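Local coordinates for 3-oxoacyl-[acyl-carrier-protein] synthase 3 (PDB 4EWP) that probably catalyses the condensation that initiates fatty acid synthesis, joining an acetyl group from acetyl-CoA to two carbons from malonyl-ACP, at residues Gln54-Ala66 against Val145-Val157. Residues are numbered along the deposited sequence; the frame is centred on the assembly and turned at random.
Sequences QRATAEETVPVMA and VLVVGVERLSDVV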
loop_
_atom_site.group_PDB
_atom_site.type_symbol
_atom_site.label_atom_id
_atom_site.label_comp_id
_atom_site.label_asym_id
_atom_site.label_seq_id
_atom_site.Cartn_x
_atom_site.Cartn_y
_atom_site.Cartn_z
ATOM N N GLN A 54 19.854 0.739 14.915
ATOM C CA GLN A 54 19.721 2.060 14.323
ATOM C C GLN A 54 18.495 2.754 14.891
ATOM O O GLN A 54 17.398 2.202 14.873
ATOM C CB GLN A 54 19.603 1.932 12.800
ATOM C CG GLN A 54 20.899 1.460 12.177
ATOM C CD GLN A 54 20.749 0.863 10.798
ATOM O OE1 GLN A 54 21.707 0.304 10.258
ATOM N NE2 GLN A 54 19.557 0.976 10.213
ATOM N N ARG A 55 18.685 3.956 15.420
ATOM C CA ARG A 55 17.564 4.750 15.897
ATOM C C ARG A 55 17.597 6.137 15.251
ATOM O O ARG A 55 18.556 6.891 15.403
ATOM C CB ARG A 55 17.545 4.820 17.431
ATOM C CG ARG A 55 17.083 3.513 18.100
ATOM C CD ARG A 55 15.686 3.119 17.598
ATOM N NE ARG A 55 15.197 1.846 18.124
ATOM C CZ ARG A 55 14.713 1.667 19.358
ATOM N NH1 ARG A 55 14.666 2.675 20.224
ATOM N NH2 ARG A 55 14.281 0.464 19.737
ATOM N N ALA A 56 16.542 6.447 14.505
ATOM C CA ALA A 56 16.460 7.689 13.750
ATOM C C ALA A 56 16.098 8.856 14.640
ATOM O O ALA A 56 15.374 8.695 15.619
ATOM C CB ALA A 56 15.424 7.553 12.621
ATOM N N THR A 57 16.604 10.035 14.287
ATOM C CA THR A 57 16.214 11.275 14.951
ATOM C C THR A 57 14.868 11.735 14.398
ATOM O O THR A 57 14.349 11.138 13.459
ATOM C CB THR A 57 17.240 12.388 14.710
ATOM O OG1 THR A 57 17.318 12.670 13.308
ATOM C CG2 THR A 57 18.611 11.965 15.201
ATOM N N ALA A 58 14.322 12.799 14.983
ATOM C CA ALA A 58 13.071 13.403 14.528
ATOM C C ALA A 58 13.113 13.867 13.075
ATOM O O ALA A 58 12.120 13.741 12.360
ATOM C CB ALA A 58 12.685 14.572 15.438
ATOM N N GLU A 59 14.252 14.410 12.647
ATOM C CA GLU A 59 14.417 14.911 11.279
ATOM C C GLU A 59 14.516 13.784 10.252
ATOM O O GLU A 59 14.203 13.972 9.066
ATOM C CB GLU A 59 15.668 15.801 11.156
ATOM C CG GLU A 59 15.586 17.129 11.881
ATOM C CD GLU A 59 15.674 16.983 13.396
ATOM O OE1 GLU A 59 16.420 16.093 13.874
ATOM O OE2 GLU A 59 14.991 17.756 14.109
ATOM N N GLU A 60 14.977 12.621 10.703
ATOM C CA GLU A 60 15.139 11.470 9.817
ATOM C C GLU A 60 13.822 10.729 9.637
ATOM O O GLU A 60 13.622 9.632 10.184
ATOM C CB GLU A 60 16.210 10.529 10.357
ATOM C CG GLU A 60 17.603 11.086 10.217
ATOM C CD GLU A 60 18.633 10.214 10.878
ATOM O OE1 GLU A 60 18.476 9.918 12.089
ATOM O OE2 GLU A 60 19.583 9.813 10.173
ATOM N N THR A 61 12.922 11.351 8.881
ATOM C CA THR A 61 11.591 10.810 8.674
ATOM C C THR A 61 11.632 9.681 7.656
ATOM O O THR A 61 12.663 9.414 7.027
ATOM C CB THR A 61 10.647 11.899 8.135
ATOM O OG1 THR A 61 11.195 12.437 6.925
ATOM C CG2 THR A 61 10.470 13.030 9.161
ATOM N N VAL A 62 10.503 9.017 7.486
ATOM C CA VAL A 62 10.400 8.019 6.435
ATOM C C VAL A 62 10.796 8.594 5.047
ATOM O O VAL A 62 11.599 8.001 4.335
ATOM C CB VAL A 62 9.002 7.346 6.457
ATOM C CG1 VAL A 62 8.753 6.500 5.192
ATOM C CG2 VAL A 62 8.861 6.503 7.728
ATOM N N PRO A 63 10.246 9.756 4.666
ATOM C CA PRO A 63 10.627 10.299 3.354
ATOM C C PRO A 63 12.095 10.713 3.247
ATOM O O PRO A 63 12.683 10.545 2.181
ATOM C CB PRO A 63 9.717 11.530 3.201
ATOM C CG PRO A 63 8.498 11.187 4.027
ATOM C CD PRO A 63 9.061 10.438 5.226
ATOM N N VAL A 64 12.664 11.268 4.317
ATOM C CA VAL A 64 14.069 11.616 4.323
ATOM C C VAL A 64 14.944 10.376 4.091
ATOM O O VAL A 64 15.809 10.367 3.209
ATOM C CB VAL A 64 14.461 12.314 5.631
ATOM C CG1 VAL A 64 15.981 12.328 5.806
ATOM C CG2 VAL A 64 13.923 13.732 5.625
ATOM N N MET A 65 14.702 9.332 4.877
ATOM C CA MET A 65 15.472 8.091 4.777
ATOM C C MET A 65 15.261 7.408 3.417
ATOM O O MET A 65 16.225 6.948 2.796
ATOM C CB MET A 65 15.123 7.136 5.934
ATOM C CG MET A 65 15.472 7.711 7.329
ATOM S SD MET A 65 15.463 6.437 8.602
ATOM C CE MET A 65 13.705 6.123 8.807
ATOM N N ALA A 66 14.009 7.359 2.951
ATOM C CA ALA A 66 13.704 6.721 1.679
ATOM C C ALA A 66 14.454 7.406 0.546
ATOM O O ALA A 66 14.948 6.758 -0.378
ATOM C CB ALA A 66 12.190 6.737 1.415
ATOM N N VAL A 145 11.846 0.452 -12.050
ATOM C CA VAL A 145 10.976 0.584 -10.885
ATOM C C VAL A 145 11.841 0.723 -9.656
ATOM O O VAL A 145 12.772 -0.075 -9.434
ATOM C CB VAL A 145 10.034 -0.652 -10.734
ATOM C CG1 VAL A 145 9.108 -0.531 -9.501
ATOM C CG2 VAL A 145 9.219 -0.839 -11.994
ATOM N N LEU A 146 11.555 1.752 -8.869
ATOM C CA LEU A 146 12.250 1.939 -7.604
ATOM C C LEU A 146 11.446 1.272 -6.499
ATOM O O LEU A 146 10.245 1.489 -6.406
ATOM C CB LEU A 146 12.397 3.429 -7.306
ATOM C CG LEU A 146 12.946 3.764 -5.925
ATOM C CD1 LEU A 146 14.438 3.403 -5.800
ATOM C CD2 LEU A 146 12.707 5.225 -5.627
ATOM N N VAL A 147 12.099 0.444 -5.679
ATOM C CA VAL A 147 11.438 -0.170 -4.518
ATOM C C VAL A 147 12.181 0.236 -3.246
ATOM O O VAL A 147 13.397 0.066 -3.147
ATOM C CB VAL A 147 11.404 -1.716 -4.615
ATOM C CG1 VAL A 147 10.715 -2.301 -3.389
ATOM C CG2 VAL A 147 10.705 -2.152 -5.883
ATOM N N VAL A 148 11.454 0.785 -2.282
ATOM C CA VAL A 148 12.061 1.223 -1.044
ATOM C C VAL A 148 11.374 0.552 0.129
ATOM O O VAL A 148 10.166 0.695 0.312
ATOM C CB VAL A 148 11.958 2.756 -0.868
ATOM C CG1 VAL A 148 12.637 3.168 0.420
ATOM C CG2 VAL A 148 12.639 3.451 -2.020
ATOM N N GLY A 149 12.136 -0.194 0.920
ATOM C CA GLY A 149 11.624 -0.707 2.178
ATOM C C GLY A 149 12.123 0.266 3.222
ATOM O O GLY A 149 13.330 0.509 3.292
ATOM N N VAL A 150 11.223 0.848 4.014
ATOM C CA VAL A 150 11.624 1.932 4.920
ATOM C C VAL A 150 10.701 2.024 6.128
ATOM O O VAL A 150 9.493 1.866 6.004
ATOM C CB VAL A 150 11.707 3.306 4.175
ATOM C CG1 VAL A 150 10.432 3.592 3.381
ATOM C CG2 VAL A 150 12.012 4.448 5.139
ATOM N N GLU A 151 11.277 2.253 7.303
ATOM C CA GLU A 151 10.501 2.300 8.528
ATOM C C GLU A 151 11.174 3.188 9.558
ATOM O O GLU A 151 12.400 3.182 9.703
ATOM C CB GLU A 151 10.376 0.895 9.145
ATOM C CG GLU A 151 9.808 -0.206 8.251
ATOM C CD GLU A 151 8.303 -0.134 8.085
ATOM O OE1 GLU A 151 7.705 0.912 8.390
ATOM O OE2 GLU A 151 7.709 -1.133 7.640
ATOM N N ARG A 152 10.372 3.945 10.290
ATOM C CA ARG A 152 10.839 4.484 11.554
ATOM C C ARG A 152 10.031 3.780 12.642
ATOM O O ARG A 152 9.102 4.348 13.221
ATOM C CB ARG A 152 10.721 6.019 11.633
ATOM C CG ARG A 152 11.506 6.606 12.837
ATOM C CD ARG A 152 11.773 8.104 12.732
ATOM N NE ARG A 152 10.550 8.893 12.784
ATOM C CZ ARG A 152 10.482 10.204 12.562
ATOM N NH1 ARG A 152 11.578 10.902 12.258
ATOM N NH2 ARG A 152 9.305 10.820 12.627
ATOM N N LEU A 153 10.386 2.522 12.885
ATOM C CA LEU A 153 9.690 1.681 13.852
ATOM C C LEU A 153 9.747 2.258 15.258
ATOM O O LEU A 153 8.893 1.955 16.090
ATOM C CB LEU A 153 10.308 0.282 13.867
ATOM C CG LEU A 153 10.161 -0.575 12.611
ATOM C CD1 LEU A 153 11.036 -1.794 12.711
ATOM C CD2 LEU A 153 8.702 -0.989 12.431
ATOM N N SER A 154 10.759 3.072 15.540
ATOM C CA SER A 154 10.889 3.622 16.880
ATOM C C SER A 154 9.685 4.511 17.212
ATOM O O SER A 154 9.415 4.795 18.376
ATOM C CB SER A 154 12.218 4.370 17.052
ATOM O OG SER A 154 12.374 5.365 16.055
ATOM N N ASP A 155 8.946 4.936 16.193
ATOM C CA ASP A 155 7.739 5.729 16.447
ATOM C C ASP A 155 6.589 4.911 17.020
ATOM O O ASP A 155 5.666 5.483 17.601
ATOM C CB ASP A 155 7.254 6.440 15.186
ATOM C CG ASP A 155 8.031 7.687 14.903
ATOM O OD1 ASP A 155 8.545 8.297 15.871
ATOM O OD2 ASP A 155 8.131 8.045 13.712
ATOM N N VAL A 156 6.645 3.587 16.843
ATOM C CA VAL A 156 5.585 2.707 17.327
ATOM C C VAL A 156 6.032 1.601 18.312
ATOM O O VAL A 156 5.397 0.551 18.401
ATOM C CB VAL A 156 4.815 2.063 16.160
ATOM C CG1 VAL A 156 3.923 3.084 15.484
ATOM C CG2 VAL A 156 5.787 1.450 15.152
ATOM N N VAL A 157 7.104 1.832 19.059
ATOM C CA VAL A 157 7.469 0.889 20.110
ATOM C C VAL A 157 7.046 1.403 21.483
ATOM O O VAL A 157 7.001 2.608 21.720
ATOM C CB VAL A 157 8.979 0.553 20.115
ATOM C CG1 VAL A 157 9.352 -0.239 18.874
ATOM C CG2 VAL A 157 9.819 1.809 20.230
HETATM O O HOH W 1 9.170 13.689 13.065
#
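Arg-152 reaches into the turn of residues 57-60 and meets three of its backbone carbonyls with NH1. The bond from Arg-152 NH1 to Ala-58 O (2.9 Å, 152° at the hydrogen) lies close to the guanidinium plane but comes from above the carbonyl plane; those to Thr-57 O and Glu-60 O are weak and more bent. Arg-152 CG stands anti to the backbone N (chi1 -167°), and the later bend at chi3 turns the head into the turn, while Arg-152 CD passes Ala-56 CB at 3.7 Å. Thr-61 CA covers one guanidinium face, and Arg-152 NE forms a salt bridge with Asp-155 OD2 (2.7 Å), nearly in the guanidinium plane.

The tight, apolar part lies where the start of helix 62-76 packs on strand 144-152 of the five-stranded mixed sheet, a helix-on-sheet contact of the thiolase fold. Val-62 CG1 meets Val-150 CG1 at 3.8 Å, Ala-66 CB rests on Val-148 CG1 at 3.7 Å, and the bend of Met-65 at chi3 (-73°) brings CE to Glu-151 O. The loose side is the exposed turn at Thr-57 to Glu-59, where a water links Ala-58 O to Arg-152 NH2.

Asp-155 also pairs through OD1 with Arg-210 of the second subunit, whose Leu-207 packs on Arg-152. A methionine in place of Arg-152 would probably leave the turn carbonyls without their shared donor and take from Asp-155 OD2 its salt bridge to NE. One guanidinium thus joins the turn's carbonyls to a carboxylate that also pairs with the second subunit, consistent with a link between this loop and the dimer interface.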